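VP2 (Primate bocaparvovirus 1, PDB 7L0Y) builds the T=1 icosahedral capsid of human bocavirus 1, a shell about 26 nm across made of 60 copies of the capsid proteins. Local coordinates at residues A[39-44]-A[425-430]; A[108-113]-A[130-135]; A[274-279]-A[361-366]; A[278-283]-A[374-379]. All coordinates share one frame; numbering follows the deposited sequence.

How the contacts relate
Contacts 1 and 2 lie in the jelly-roll core and join the same two sheets face to face; their centres are 8 Å apart, and strands 424-429 and 132-137 run side by side in one of those sheets. Contacts 3 and 4 lie on the opposite side of the chain's centre, in the long excursion between strands 215-232 and 424-429. Their centres are 9 Å apart, and they share Pro278 and Gly279. All four are largely buried, though contacts 1 and 4 include partly exposed residues. Chemistry follows place: the core pair is held by apolar side chains without a hydrogen bond across, whereas contact 3 adds side-chain-to-backbone hydrogen bonds and contact 4 backbone pairing as well.

Contact 1 (A[39-44]-A[425-430]); sequences FITTIQ and IFIKMA
Met429 sets its methyl group against the backbone of Thr42 and Ile43, where the contact is closest. Met429 CE lies 3.5 Å from Ile43 N and 3.6 Å from Thr42 C. It also comes within 3.7 Å of Thr41 O, so one methyl group lies against the backbone from Thr41 to Ile43. The bend at the last torsion of Met429 (chi3 -73°) turns CE out of the line of the chain. Ile43 crosses this side chain at about a right angle, its CG1 3.6 Å from Met429 CE. These close approaches fall at the end where Thr42 and Ile43 are partly exposed; the side chain of Thr42 starts away from 425-430 and packs on Pro435 of a neighbouring subunit. The other end, Phe39 and Thr41 with Ile427, is buried but more sparsely fitted. Ile427 is stretched out, with CG1 anti to the backbone N (chi1 178°), and its CD1 meets Phe39 CE1 tip to tip at 4.0 Å, approaching the ring obliquely. Thr41 adds its methyl group, CG2, 4.3 Å from Ile427 CD1, while its hydroxyl is hydrogen-bonded to Thr72. No hydrogen bond links the two segments, whose strands run 59° apart, with axes approaching to 7.0 Å. This is packing between the two sheets of the viral jelly roll: strand 30-42 pairs with 446-462 in one sheet, and strand 424-429 lies between 71-74 and 132-137 in the other, with Phe74 edge-to-face against Phe39.

Contact 2 (A[108-113]-A[130-135]); sequences YNLQIK and AGVHIF
Ile112 reaches from strand 95-118 to Ala130 and Val132, and these three residues carry most of the contact. Ile112 has the largest share of buried surface and uses both branches of its side chain. The short branch meets alanine: Ile112 CG2 is 3.5 Å from Ala130 CB. The long branch runs over the backbone that follows, where Ile112 CD1 lies 3.3 Å from Ala130 O. With CG1 beside the backbone N and CG2 anti to it (chi1 -63°), the isoleucine forks over Ala130, one branch on the methyl group and the other on the carbonyl. Val132 comes next. Its CG1 is 4.0 Å from Ile112 CG1, and the two side chains slide past each other in opposite directions, flank to flank. The other methyl group of Val132, CG2, faces Leu110, whose CG lies 4.3 Å away; here the packing is looser. Leu110 and Ile112 both point toward 130-135, while Gln111 and Lys113, on the reverse of the strand, turn away. Gln111 there packs on Ala130 of a neighbouring subunit. Leu210, in strand 208-210, lies against both Leu110 and Val132, and Met429 also touches Val132. The segments flank the DE loop, which in parvoviruses contributes to the cylinder around the fivefold axis. With no hydrogen bond between the segments, this base of the loop is joined by the fit of aliphatic groups across the jelly-roll interior, and the polar side chains of alternate residues are left to face other strands and subunits.

Contact 3 (A[274-279]-A[361-366]); sequences WMTGPG and QLLYKG
Gln361 meets the loop 274-279 at the root and at the tip of its side chain. At the root, Gln361 CB lies 3.5 Å from the methyl group of Thr276, CG2, as the two side chains slide past each other in opposite directions. The chain then runs on extended through CG (chi2 180°), which carries the amide beyond the threonine to the next peptide. CD faces Gly277 N, and OE1 accepts a hydrogen bond from that N-H. The bond is straight, 171° at the hydrogen, with the donor nearly along the C=O axis, but the modelled 2.5 Å from Gly277 N to Gln361 OE1 is shorter than such a bond should be, and its exact length is doubtful. At the other corner of the amide, NE2 donates to the carbonyl oxygen of Val384, so both polar ends of this buried group are occupied. Thr276 OG1 donates to Leu362 O at 2.9 Å, coming from above the carbonyl plane. Next to Thr276 lies Leu363, two residues on from Gln361. Met275 crosses it at about a right angle and sets its sulfur against both methyl groups, SD being 3.8 Å from Leu363 CD1 and 3.9 Å from Leu363 CD2. Both segments belong to the long insertion between the G and H strands of the parvovirus jelly roll, here at a subunit interface. Strand 361-366 pairs with 371-373 in its own chain and, antiparallel, with a strand of a neighbouring subunit, while Ile377 in strand 376-377 packs against Met275, Thr276 and Leu363.

Contact 4 (A[278-283]-A[374-379]); sequences PGLLSA and VGDIWM
Gly279 and Ile377 form an antiparallel hydrogen-bonded pair, with Leu280 and Asp376 the adjoining non-hydrogen-bonded pair, in a two-stranded sheet whose touching parts run 151° apart. Gly279 N donates to Ile377 O at 2.9 Å, and Ile377 N returns a bond to Gly279 O at 3.0 Å. Leu281 N extends the pairing to Gly375 O at 3.1 Å. Leu280 and Asp376 share one face of the sheet, where their side chains cross obliquely, and Leu280 CG lies 3.5 Å from Asp376 OD1. From there Leu280 reaches over the indole of Trp378: CD1 stands 4.2 Å from the centroid of its six-membered ring, only 5° off the normal, a CH-pi contact. On the other face Ile377 CG2 rests against glycine, 3.3 Å from Gly279 O. Ser282, its OG beside the backbone N (chi1 -63°), sends two weak hydrogen bonds to Asp376 OD1, from that N at 3.3 Å and from OG at 3.0 Å. The stronger partner of this carboxylate is Lys365 of a neighbouring subunit, in a salt bridge to OD2. Trp378 meets Trp378 of two neighbouring subunits edge-to-face, consistent with a nearby threefold axis. Backbone bonds thus fix the register within the chain, while the charge of Asp376 and the ring of Trp378 are turned to the assembly; the serine bonds probably help to orient the carboxylate for its lysine.

Contact 1 (A[39-44]-A[425-430])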
# COMPACT_ATOMS: atom_id res chain seq x y z
N PHE A 39 23.80 47.05 -86.48
CA PHE A 39 23.13 48.26 -86.94
C PHE A 39 24.05 49.45 -86.73
O PHE A 39 24.96 49.41 -85.91
CB PHE A 39 21.80 48.52 -86.21
CG PHE A 39 21.96 48.82 -84.75
CD1 PHE A 39 22.21 50.11 -84.32
CD2 PHE A 39 21.83 47.83 -83.81
CE1 PHE A 39 22.37 50.38 -83.01
CE2 PHE A 39 21.97 48.11 -82.49
CZ PHE A 39 22.24 49.38 -82.09
N ILE A 40 23.82 50.50 -87.51
CA ILE A 40 24.53 51.76 -87.36
C ILE A 40 23.49 52.87 -87.31
O ILE A 40 22.57 52.91 -88.14
CB ILE A 40 25.53 51.99 -88.50
CG1 ILE A 40 26.31 53.28 -88.26
CG2 ILE A 40 24.85 52.02 -89.86
CD1 ILE A 40 27.44 53.48 -89.20
N THR A 41 23.63 53.77 -86.35
CA THR A 41 22.75 54.91 -86.22
C THR A 41 23.59 56.18 -86.14
O THR A 41 24.65 56.19 -85.51
CB THR A 41 21.82 54.77 -85.01
OG1 THR A 41 20.88 55.85 -84.99
CG2 THR A 41 22.58 54.77 -83.70
N THR A 42 23.12 57.23 -86.79
CA THR A 42 23.82 58.49 -86.89
C THR A 42 22.90 59.62 -86.44
O THR A 42 21.69 59.43 -86.27
CB THR A 42 24.31 58.75 -88.32
OG1 THR A 42 23.19 58.78 -89.21
CG2 THR A 42 25.24 57.64 -88.76
N ILE A 43 23.49 60.79 -86.23
CA ILE A 43 22.73 61.96 -85.83
C ILE A 43 21.78 62.36 -86.95
O ILE A 43 22.13 62.32 -88.14
CB ILE A 43 23.69 63.10 -85.46
CG1 ILE A 43 24.51 62.70 -84.23
CG2 ILE A 43 22.94 64.39 -85.19
CD1 ILE A 43 25.68 63.58 -83.96
N GLN A 44 20.56 62.75 -86.58
CA GLN A 44 19.53 63.13 -87.52
C GLN A 44 19.10 64.57 -87.28
O GLN A 44 18.97 64.99 -86.13
CB GLN A 44 18.31 62.21 -87.41
CG GLN A 44 18.58 60.75 -87.64
CD GLN A 44 19.25 60.47 -88.96
OE1 GLN A 44 20.41 60.08 -89.01
NE2 GLN A 44 18.54 60.71 -90.05
N ILE A 425 10.87 50.42 -81.45
CA ILE A 425 12.02 50.81 -80.65
C ILE A 425 12.65 52.02 -81.31
O ILE A 425 13.11 51.96 -82.45
CB ILE A 425 13.02 49.66 -80.52
CG1 ILE A 425 12.37 48.48 -79.82
CG2 ILE A 425 14.22 50.12 -79.73
CD1 ILE A 425 13.15 47.22 -79.96
N PHE A 426 12.66 53.13 -80.59
CA PHE A 426 13.30 54.35 -81.05
C PHE A 426 14.67 54.45 -80.42
O PHE A 426 14.86 54.10 -79.26
CB PHE A 426 12.47 55.58 -80.67
CG PHE A 426 11.17 55.64 -81.36
CD1 PHE A 426 11.07 56.17 -82.63
CD2 PHE A 426 10.03 55.17 -80.75
CE1 PHE A 426 9.87 56.24 -83.26
CE2 PHE A 426 8.84 55.24 -81.38
CZ PHE A 426 8.76 55.78 -82.64
N ILE A 427 15.63 54.92 -81.19
CA ILE A 427 16.99 55.07 -80.72
C ILE A 427 17.57 56.34 -81.31
O ILE A 427 17.39 56.63 -82.50
CB ILE A 427 17.84 53.84 -81.08
CG1 ILE A 427 19.28 54.00 -80.63
CG2 ILE A 427 17.76 53.56 -82.53
CD1 ILE A 427 20.09 52.77 -80.83
N LYS A 428 18.20 57.14 -80.47
CA LYS A 428 19.06 58.20 -80.97
C LYS A 428 20.24 58.27 -80.03
O LYS A 428 20.18 57.78 -78.91
CB LYS A 428 18.37 59.56 -81.03
CG LYS A 428 18.08 60.16 -79.71
CD LYS A 428 17.45 61.51 -79.85
CE LYS A 428 17.22 62.14 -78.49
NZ LYS A 428 18.49 62.48 -77.81
N MET A 429 21.30 58.89 -80.49
CA MET A 429 22.42 59.14 -79.61
C MET A 429 22.18 60.38 -78.78
O MET A 429 21.52 61.32 -79.21
CB MET A 429 23.69 59.29 -80.41
CG MET A 429 24.14 57.99 -80.98
SD MET A 429 25.49 58.41 -82.02
CE MET A 429 24.56 59.17 -83.33
N ALA A 430 22.71 60.36 -77.57
CA ALA A 430 22.70 61.54 -76.74
C ALA A 430 23.35 62.69 -77.47
O ALA A 430 24.47 62.58 -77.98
CB ALA A 430 23.42 61.28 -75.42

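Contact 2 (A[108-113]-A[130-135])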
# COMPACT_ATOMS: atom_id res chain seq x y z
N TYR A 108 22.47 45.40 -77.83
CA TYR A 108 23.64 45.13 -77.00
C TYR A 108 24.90 45.36 -77.81
O TYR A 108 24.85 45.66 -79.00
CB TYR A 108 23.56 43.71 -76.43
CG TYR A 108 23.53 42.64 -77.48
CD1 TYR A 108 24.67 41.96 -77.82
CD2 TYR A 108 22.35 42.35 -78.15
CE1 TYR A 108 24.64 41.00 -78.77
CE2 TYR A 108 22.32 41.40 -79.11
CZ TYR A 108 23.46 40.73 -79.42
OH TYR A 108 23.44 39.76 -80.38
N ASN A 109 26.04 45.21 -77.14
CA ASN A 109 27.36 45.45 -77.71
C ASN A 109 27.42 46.80 -78.41
O ASN A 109 27.87 46.92 -79.55
CB ASN A 109 27.77 44.33 -78.66
CG ASN A 109 28.11 43.07 -77.93
OD1 ASN A 109 28.44 43.11 -76.75
ND2 ASN A 109 28.03 41.95 -78.61
N LEU A 110 26.98 47.83 -77.71
CA LEU A 110 26.90 49.16 -78.30
C LEU A 110 28.29 49.76 -78.41
O LEU A 110 29.14 49.55 -77.54
CB LEU A 110 26.01 50.07 -77.47
CG LEU A 110 24.50 49.91 -77.58
CD1 LEU A 110 24.13 49.73 -79.02
CD2 LEU A 110 24.02 48.72 -76.80
N GLN A 111 28.52 50.50 -79.48
CA GLN A 111 29.76 51.23 -79.68
C GLN A 111 29.45 52.63 -80.15
O GLN A 111 28.86 52.80 -81.22
CB GLN A 111 30.64 50.54 -80.70
CG GLN A 111 31.25 49.27 -80.24
CD GLN A 111 31.95 48.57 -81.36
OE1 GLN A 111 31.52 48.64 -82.50
NE2 GLN A 111 33.06 47.94 -81.06
N ILE A 112 29.84 53.62 -79.37
CA ILE A 112 29.78 55.01 -79.81
C ILE A 112 31.18 55.43 -80.19
O ILE A 112 32.12 55.29 -79.39
CB ILE A 112 29.19 55.93 -78.73
CG1 ILE A 112 27.74 55.54 -78.43
CG2 ILE A 112 29.20 57.35 -79.22
CD1 ILE A 112 27.59 54.64 -77.24
N LYS A 113 31.34 55.91 -81.41
CA LYS A 113 32.61 56.40 -81.91
C LYS A 113 32.47 57.89 -82.18
O LYS A 113 31.44 58.34 -82.68
CB LYS A 113 33.02 55.70 -83.21
CG LYS A 113 33.08 54.19 -83.15
CD LYS A 113 34.18 53.67 -82.29
CE LYS A 113 35.52 53.75 -83.01
NZ LYS A 113 36.62 53.12 -82.23
N ALA A 130 29.83 58.19 -73.79
CA ALA A 130 28.66 58.60 -74.56
C ALA A 130 27.56 57.56 -74.46
O ALA A 130 27.81 56.36 -74.45
CB ALA A 130 29.05 58.82 -76.02
N GLY A 131 26.32 58.04 -74.35
CA GLY A 131 25.16 57.19 -74.28
C GLY A 131 24.35 57.19 -75.57
O GLY A 131 24.54 58.00 -76.47
N VAL A 132 23.43 56.24 -75.63
CA VAL A 132 22.37 56.24 -76.64
C VAL A 132 21.05 56.13 -75.91
O VAL A 132 20.93 55.37 -74.94
CB VAL A 132 22.53 55.11 -77.68
CG1 VAL A 132 23.76 55.33 -78.50
CG2 VAL A 132 22.58 53.76 -77.02
N HIS A 133 20.08 56.90 -76.35
CA HIS A 133 18.72 56.84 -75.84
C HIS A 133 17.96 55.75 -76.58
O HIS A 133 18.03 55.67 -77.81
CB HIS A 133 18.05 58.19 -76.03
CG HIS A 133 18.71 59.29 -75.27
ND1 HIS A 133 18.41 59.57 -73.95
CD2 HIS A 133 19.70 60.14 -75.61
CE1 HIS A 133 19.17 60.57 -73.54
NE2 HIS A 133 19.96 60.93 -74.52
N ILE A 134 17.28 54.91 -75.83
CA ILE A 134 16.50 53.82 -76.39
C ILE A 134 15.20 53.74 -75.62
O ILE A 134 15.21 53.72 -74.39
CB ILE A 134 17.25 52.47 -76.32
CG1 ILE A 134 18.52 52.52 -77.15
CG2 ILE A 134 16.37 51.35 -76.81
CD1 ILE A 134 19.44 51.38 -76.91
N PHE A 135 14.09 53.70 -76.34
CA PHE A 135 12.86 53.29 -75.69
C PHE A 135 11.95 52.67 -76.73
O PHE A 135 12.03 52.99 -77.92
CB PHE A 135 12.15 54.46 -74.99
CG PHE A 135 11.51 55.41 -75.93
CD1 PHE A 135 10.15 55.34 -76.16
CD2 PHE A 135 12.25 56.32 -76.62
CE1 PHE A 135 9.55 56.19 -77.02
CE2 PHE A 135 11.66 57.17 -77.49
CZ PHE A 135 10.31 57.11 -77.68

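Contact 3 (A[274-279]-A[361-366])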
# COMPACT_ATOMS: atom_id res chain seq x y z
N TRP A 274 -23.14 30.98 -101.77
CA TRP A 274 -21.92 31.70 -101.42
C TRP A 274 -21.52 32.65 -102.54
O TRP A 274 -21.57 32.30 -103.72
CB TRP A 274 -20.81 30.71 -101.09
CG TRP A 274 -21.24 29.87 -99.94
CD1 TRP A 274 -21.65 28.58 -99.98
CD2 TRP A 274 -21.44 30.32 -98.60
NE1 TRP A 274 -22.03 28.17 -98.73
CE2 TRP A 274 -21.92 29.23 -97.87
CE3 TRP A 274 -21.23 31.53 -97.95
CZ2 TRP A 274 -22.19 29.31 -96.51
CZ3 TRP A 274 -21.50 31.61 -96.61
CH2 TRP A 274 -21.97 30.51 -95.90
N MET A 275 -21.13 33.85 -102.15
CA MET A 275 -20.98 34.98 -103.04
C MET A 275 -19.51 35.33 -103.22
O MET A 275 -18.68 35.07 -102.34
CB MET A 275 -21.76 36.19 -102.50
CG MET A 275 -21.55 37.50 -103.23
SD MET A 275 -21.99 37.48 -104.96
CE MET A 275 -23.75 37.57 -104.85
N THR A 276 -19.19 35.89 -104.38
CA THR A 276 -17.87 36.46 -104.62
C THR A 276 -17.52 37.46 -103.52
O THR A 276 -18.35 38.25 -103.09
CB THR A 276 -17.86 37.16 -105.98
OG1 THR A 276 -18.13 36.20 -107.00
CG2 THR A 276 -16.53 37.78 -106.24
N GLY A 277 -16.28 37.41 -103.05
CA GLY A 277 -15.82 38.33 -102.04
C GLY A 277 -15.72 39.75 -102.55
O GLY A 277 -15.91 40.03 -103.74
N PRO A 278 -15.41 40.69 -101.66
CA PRO A 278 -15.46 42.10 -102.04
C PRO A 278 -14.29 42.50 -102.92
O PRO A 278 -13.20 41.91 -102.85
CB PRO A 278 -15.41 42.82 -100.69
CG PRO A 278 -15.78 41.80 -99.69
CD PRO A 278 -15.24 40.52 -100.22
N GLY A 279 -14.51 43.50 -103.75
CA GLY A 279 -13.44 44.09 -104.51
C GLY A 279 -13.95 45.17 -105.42
O GLY A 279 -15.14 45.20 -105.74
N GLN A 361 -11.60 35.74 -107.68
CA GLN A 361 -13.04 35.56 -107.83
C GLN A 361 -13.60 36.61 -108.77
O GLN A 361 -13.06 37.70 -108.92
CB GLN A 361 -13.71 35.65 -106.47
CG GLN A 361 -13.16 34.68 -105.44
CD GLN A 361 -13.84 34.79 -104.10
OE1 GLN A 361 -14.51 35.78 -103.82
NE2 GLN A 361 -13.65 33.80 -103.25
N LEU A 362 -14.71 36.27 -109.43
CA LEU A 362 -15.40 37.21 -110.29
C LEU A 362 -16.90 37.05 -110.13
O LEU A 362 -17.39 35.98 -109.78
CB LEU A 362 -15.02 37.05 -111.76
CG LEU A 362 -13.60 37.44 -112.16
CD1 LEU A 362 -13.37 37.07 -113.60
CD2 LEU A 362 -13.38 38.92 -111.94
N LEU A 363 -17.63 38.13 -110.39
CA LEU A 363 -19.08 38.12 -110.36
C LEU A 363 -19.59 38.61 -111.71
O LEU A 363 -19.10 39.60 -112.24
CB LEU A 363 -19.62 39.00 -109.23
CG LEU A 363 -21.13 39.00 -109.04
CD1 LEU A 363 -21.61 37.60 -108.72
CD2 LEU A 363 -21.54 39.95 -107.95
N TYR A 364 -20.56 37.89 -112.27
CA TYR A 364 -21.14 38.23 -113.56
C TYR A 364 -22.63 38.44 -113.41
O TYR A 364 -23.34 37.58 -112.89
CB TYR A 364 -20.82 37.16 -114.60
CG TYR A 364 -19.39 37.25 -115.04
CD1 TYR A 364 -19.05 38.01 -116.13
CD2 TYR A 364 -18.39 36.66 -114.30
CE1 TYR A 364 -17.75 38.14 -116.52
CE2 TYR A 364 -17.08 36.79 -114.67
CZ TYR A 364 -16.77 37.53 -115.78
OH TYR A 364 -15.46 37.67 -116.17
N LYS A 365 -23.09 39.60 -113.85
CA LYS A 365 -24.49 39.95 -113.78
C LYS A 365 -25.18 39.56 -115.07
O LYS A 365 -24.84 40.04 -116.15
CB LYS A 365 -24.65 41.45 -113.55
CG LYS A 365 -26.07 41.93 -113.43
CD LYS A 365 -26.14 43.43 -113.32
CE LYS A 365 -25.55 43.94 -112.03
NZ LYS A 365 -26.32 43.46 -110.86
N GLY A 366 -26.14 38.66 -114.97
CA GLY A 366 -26.97 38.36 -116.11
C GLY A 366 -27.94 39.46 -116.46
O GLY A 366 -28.71 39.92 -115.61

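Contact 4 (A[278-283]-A[374-379])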
# COMPACT_ATOMS: atom_id res chain seq x y z
N PRO A 278 -15.41 40.69 -101.66
CA PRO A 278 -15.46 42.10 -102.04
C PRO A 278 -14.29 42.50 -102.92
O PRO A 278 -13.20 41.91 -102.85
CB PRO A 278 -15.41 42.82 -100.69
CG PRO A 278 -15.78 41.80 -99.69
CD PRO A 278 -15.24 40.52 -100.22
N GLY A 279 -14.51 43.50 -103.75
CA GLY A 279 -13.44 44.09 -104.51
C GLY A 279 -13.95 45.17 -105.42
O GLY A 279 -15.14 45.20 -105.74
N LEU A 280 -13.07 46.05 -105.85
CA LEU A 280 -13.41 47.20 -106.67
C LEU A 280 -12.53 47.20 -107.91
O LEU A 280 -11.33 47.45 -107.82
CB LEU A 280 -13.23 48.47 -105.85
CG LEU A 280 -14.43 49.10 -105.13
CD1 LEU A 280 -15.30 48.11 -104.40
CD2 LEU A 280 -13.87 50.07 -104.12
N LEU A 281 -13.13 46.89 -109.06
CA LEU A 281 -12.44 46.92 -110.35
C LEU A 281 -12.73 48.13 -111.22
O LEU A 281 -12.14 48.24 -112.30
CB LEU A 281 -12.77 45.66 -111.15
CG LEU A 281 -11.96 44.38 -110.92
CD1 LEU A 281 -11.36 44.23 -109.52
CD2 LEU A 281 -12.76 43.15 -111.39
N SER A 282 -13.61 49.04 -110.81
CA SER A 282 -14.10 50.04 -111.76
C SER A 282 -13.11 51.17 -111.97
O SER A 282 -13.08 51.78 -113.04
CB SER A 282 -15.45 50.58 -111.28
OG SER A 282 -16.41 49.55 -111.24
N ALA A 283 -12.30 51.47 -110.96
CA ALA A 283 -11.39 52.61 -111.05
C ALA A 283 -10.13 52.25 -111.82
O ALA A 283 -9.71 51.09 -111.88
CB ALA A 283 -11.04 53.11 -109.66
N VAL A 374 -19.40 42.29 -113.10
CA VAL A 374 -19.76 43.30 -112.12
C VAL A 374 -18.48 43.97 -111.66
O VAL A 374 -17.59 43.32 -111.10
CB VAL A 374 -20.52 42.69 -110.94
CG1 VAL A 374 -20.81 43.74 -109.88
CG2 VAL A 374 -21.79 42.03 -111.41
N GLY A 375 -18.37 45.28 -111.91
CA GLY A 375 -17.13 45.97 -111.59
C GLY A 375 -16.88 46.10 -110.10
O GLY A 375 -15.87 45.63 -109.58
N ASP A 376 -17.82 46.72 -109.39
CA ASP A 376 -17.68 46.95 -107.96
C ASP A 376 -18.58 45.98 -107.22
O ASP A 376 -19.80 46.12 -107.24
CB ASP A 376 -18.04 48.38 -107.57
CG ASP A 376 -17.00 49.37 -108.02
OD1 ASP A 376 -15.88 48.95 -108.35
OD2 ASP A 376 -17.32 50.58 -108.04
N ILE A 377 -17.97 45.01 -106.56
CA ILE A 377 -18.68 44.14 -105.65
C ILE A 377 -18.33 44.58 -104.24
O ILE A 377 -17.16 44.58 -103.85
CB ILE A 377 -18.37 42.66 -105.90
CG1 ILE A 377 -19.00 41.82 -104.80
CG2 ILE A 377 -16.90 42.42 -106.01
CD1 ILE A 377 -19.07 40.38 -105.14
N TRP A 378 -19.34 44.98 -103.50
CA TRP A 378 -19.15 45.47 -102.16
C TRP A 378 -19.26 44.31 -101.18
O TRP A 378 -19.51 43.17 -101.54
CB TRP A 378 -20.16 46.56 -101.87
CG TRP A 378 -19.94 47.73 -102.73
CD1 TRP A 378 -20.46 47.94 -103.97
CD2 TRP A 378 -19.15 48.88 -102.42
NE1 TRP A 378 -20.03 49.14 -104.46
CE2 TRP A 378 -19.23 49.74 -103.53
CE3 TRP A 378 -18.39 49.26 -101.32
CZ2 TRP A 378 -18.57 50.96 -103.56
CZ3 TRP A 378 -17.75 50.46 -101.36
CH2 TRP A 378 -17.84 51.30 -102.47
N MET A 379 -19.06 44.62 -99.91
CA MET A 379 -19.30 43.63 -98.87
C MET A 379 -20.77 43.23 -98.92
O MET A 379 -21.65 44.07 -99.11
CB MET A 379 -18.89 44.23 -97.53
CG MET A 379 -18.89 43.35 -96.33
SD MET A 379 -18.02 44.24 -95.03
CE MET A 379 -18.31 43.20 -93.62